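Local coordinates for protein diaminopimelate decarboxylase (Psychromonas ingrahamii, PDB 4XG1) that probably catalyses the pyridoxal-phosphate-dependent decarboxylation of meso-diaminopimelate to L-lysine, the last step of lysine biosynthesis, as a homodimer, at residues S103-T108 against E169-I174. Residues are numbered along the deposited sequence; the frame is centred on the assembly and turned at random.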
ATOM      1  N   SER B 103      -6.800  19.049   5.545  1.00 16.87           N
ATOM      2  CA  SER B 103      -7.822  18.048   5.928  1.00 15.90           C
ATOM      3  C   SER B 103      -7.211  16.907   6.752  1.00 14.08           C
ATOM      4  O   SER B 103      -5.997  16.813   6.886  1.00 14.65           O
ATOM      5  CB  SER B 103      -8.486  17.467   4.680  1.00 15.82           C
ATOM      6  OG  SER B 103      -8.684  18.443   3.651  1.00 16.90           O
ATOM      7  N   GLY B 104      -8.041  16.090   7.374  1.00 13.16           N
ATOM      8  CA  GLY B 104      -7.546  14.907   8.089  1.00 13.14           C
ATOM      9  C   GLY B 104      -8.106  14.706   9.484  1.00 13.49           C
ATOM     10  O   GLY B 104      -8.149  15.626  10.265  1.00 13.55           O
ATOM     11  N   VAL B 105      -8.559  13.492   9.792  1.00 13.87           N
ATOM     12  CA  VAL B 105      -9.157  13.212  11.094  1.00 13.62           C
ATOM     13  C   VAL B 105      -8.162  13.027  12.199  1.00 13.11           C
ATOM     14  O   VAL B 105      -8.567  12.921  13.343  1.00 13.39           O
ATOM     15  CB  VAL B 105     -10.012  11.911  11.122  1.00 14.44           C
ATOM     16  CG1 VAL B 105     -11.277  12.045  10.320  1.00 14.95           C
ATOM     17  CG2 VAL B 105      -9.214  10.702  10.634  1.00 14.99           C
ATOM     18  N   GLY B 106      -6.882  12.898  11.881  1.00 13.11           N
ATOM     19  CA  GLY B 106      -5.900  12.470  12.890  1.00 12.40           C
ATOM     20  C   GLY B 106      -4.715  13.378  13.007  1.00 12.36           C
ATOM     21  O   GLY B 106      -3.600  12.933  13.305  1.00 13.55           O
ATOM     22  N   LYS B 107      -4.926  14.660  12.798  1.00 12.99           N
ATOM     23  CA  LYS B 107      -3.812  15.637  12.813  1.00 14.09           C
ATOM     24  C   LYS B 107      -3.122  15.640  14.173  1.00 15.42           C
ATOM     25  O   LYS B 107      -3.792  15.769  15.196  1.00 16.33           O
ATOM     26  CB  LYS B 107      -4.349  17.036  12.536  1.00 13.75           C
ATOM     27  CG  LYS B 107      -5.086  17.188  11.218  1.00 13.67           C
ATOM     28  CD  LYS B 107      -5.514  18.619  11.010  1.00 13.55           C
ATOM     29  CE  LYS B 107      -6.434  18.804   9.819  1.00 13.84           C
ATOM     30  NZ  LYS B 107      -7.842  18.411  10.099  1.00 14.26           N
ATOM     31  N   THR B 108      -1.804  15.486  14.189  1.00 17.08           N
ATOM     32  CA  THR B 108      -1.004  15.598  15.447  1.00 18.14           C
ATOM     33  C   THR B 108      -0.629  17.044  15.783  1.00 19.69           C
ATOM     34  O   THR B 108      -0.682  17.952  14.926  1.00 19.02           O
ATOM     35  CB  THR B 108       0.331  14.837  15.372  1.00 17.10           C
ATOM     36  OG1 THR B 108       1.203  15.472  14.422  1.00 16.68           O
ATOM     37  CG2 THR B 108       0.106  13.429  14.995  1.00 16.87           C
ATOM     38  N   GLU B 169     -21.939   6.215   8.225  1.00 26.25           N
ATOM     39  CA  GLU B 169     -21.114   5.137   8.803  1.00 25.48           C
ATOM     40  C   GLU B 169     -19.625   5.402   9.037  1.00 22.94           C
ATOM     41  O   GLU B 169     -18.910   4.494   9.478  1.00 24.23           O
ATOM     42  CB  GLU B 169     -21.131   3.865   7.910  1.00 28.42           C
ATOM     43  CG  GLU B 169     -22.495   3.328   7.504  1.00 32.11           C
ATOM     44  CD  GLU B 169     -23.357   2.810   8.652  1.00 35.93           C
ATOM     45  OE1 GLU B 169     -22.849   2.038   9.500  1.00 42.67           O
ATOM     46  OE2 GLU B 169     -24.569   3.154   8.702  1.00 41.12           O
ATOM     47  N   ASN B 170     -19.094   6.551   8.687  1.00 19.55           N
ATOM     48  CA  ASN B 170     -17.671   6.577   8.521  1.00 16.96           C
ATOM     49  C   ASN B 170     -17.026   7.588   9.446  1.00 13.70           C
ATOM     50  O   ASN B 170     -17.687   8.456  10.001  1.00 12.98           O
ATOM     51  CB  ASN B 170     -17.346   6.791   7.050  1.00 19.87           C
ATOM     52  CG  ASN B 170     -17.515   8.242   6.590  1.00 23.60           C
ATOM     53  OD1 ASN B 170     -17.544   9.203   7.388  1.00 24.75           O
ATOM     54  ND2 ASN B 170     -17.701   8.402   5.277  1.00 24.73           N
ATOM     55  N   LYS B 171     -15.732   7.450   9.611  1.00 11.10           N
ATOM     56  CA  LYS B 171     -14.981   8.252  10.539  1.00 10.09           C
ATOM     57  C   LYS B 171     -14.937   9.792  10.306  1.00  9.55           C
ATOM     58  O   LYS B 171     -14.552  10.529  11.193  1.00  8.74           O
ATOM     59  CB  LYS B 171     -13.543   7.706  10.630  1.00  9.52           C
ATOM     60  CG  LYS B 171     -12.679   7.908   9.413  1.00  9.01           C
ATOM     61  CD  LYS B 171     -11.316   7.274   9.616  1.00  8.79           C
ATOM     62  CE  LYS B 171     -10.469   7.315   8.353  1.00  8.61           C
ATOM     63  NZ  LYS B 171      -9.117   6.753   8.572  1.00  8.74           N
ATOM     64  N   PHE B 172     -15.338  10.253   9.126  1.00  9.62           N
ATOM     65  CA  PHE B 172     -15.192  11.658   8.739  1.00  9.96           C
ATOM     66  C   PHE B 172     -16.325  12.595   9.176  1.00 10.45           C
ATOM     67  O   PHE B 172     -17.499  12.257   9.137  1.00 10.01           O
ATOM     68  CB  PHE B 172     -15.019  11.779   7.217  1.00  9.84           C
ATOM     69  CG  PHE B 172     -13.912  10.947   6.691  1.00 10.20           C
ATOM     70  CD1 PHE B 172     -12.608  11.183   7.092  1.00 10.29           C
ATOM     71  CD2 PHE B 172     -14.163   9.871   5.858  1.00 10.23           C
ATOM     72  CE1 PHE B 172     -11.571  10.389   6.639  1.00 10.34           C
ATOM     73  CE2 PHE B 172     -13.134   9.061   5.417  1.00 10.59           C
ATOM     74  CZ  PHE B 172     -11.826   9.309   5.825  1.00 10.53           C
ATOM     75  N   GLY B 173     -15.931  13.783   9.581  1.00 11.60           N
ATOM     76  CA  GLY B 173     -16.839  14.917   9.645  1.00 13.39           C
ATOM     77  C   GLY B 173     -17.708  14.999  10.849  1.00 13.79           C
ATOM     78  O   GLY B 173     -17.705  14.125  11.689  1.00 14.13           O
ATOM     79  N   ILE B 174     -18.435  16.099  10.922  1.00 16.35           N
ATOM     80  CA  ILE B 174     -19.429  16.319  11.953  1.00 17.79           C
ATOM     81  C   ILE B 174     -20.773  16.299  11.266  1.00 18.06           C
ATOM     82  O   ILE B 174     -20.978  16.917  10.202  1.00 18.40           O
ATOM     83  CB  ILE B 174     -19.247  17.675  12.607  1.00 19.88           C
ATOM     84  CG1 ILE B 174     -17.827  17.825  13.183  1.00 20.59           C
ATOM     85  CG2 ILE B 174     -20.313  17.902  13.679  1.00 20.62           C
ATOM     86  CD1 ILE B 174     -17.534  16.930  14.350  1.00 21.60           C
TER
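The ring of Phe-172 is met obliquely by Val-105, whose CG1 lies 3.6 Å from Phe-172 CD1, while one ring face carries Lys-171 CG, 3.8 Å above the plane over its centre. The same valine methyl rests 3.7 Å from the carbonyl O of Lys-171, and its sister CG2 approaches Lys-171 CD at 4.1 Å. A short, branched valine thus reaches ring and lysine chain at once. With Lys-171 CG between the backbone N and the carbonyl carbon (chi1 70°) and the rest extended, the chain runs past the ring and delivers NZ to the second subunit, where it meets the carbonyl O of Gly-345 and forms a salt bridge with Asp-352. An Asx turn ties Phe-172 N to Asn-170 OD1 at 3.0 Å, the donor above the carbonyl plane. Within 103-108, Lys-107 NZ donates to Gly-104 O at 2.8 Å, closing the turn around Val-105, and pairs with Glu-130. No hydrogen bond joins the segments, two loops of the TIM barrel beside the cofactor pocket, which Ser-103 lines: their largely apolar van der Waals packing depends on shape, while the charge of Lys-171 is directed across the dimer interface.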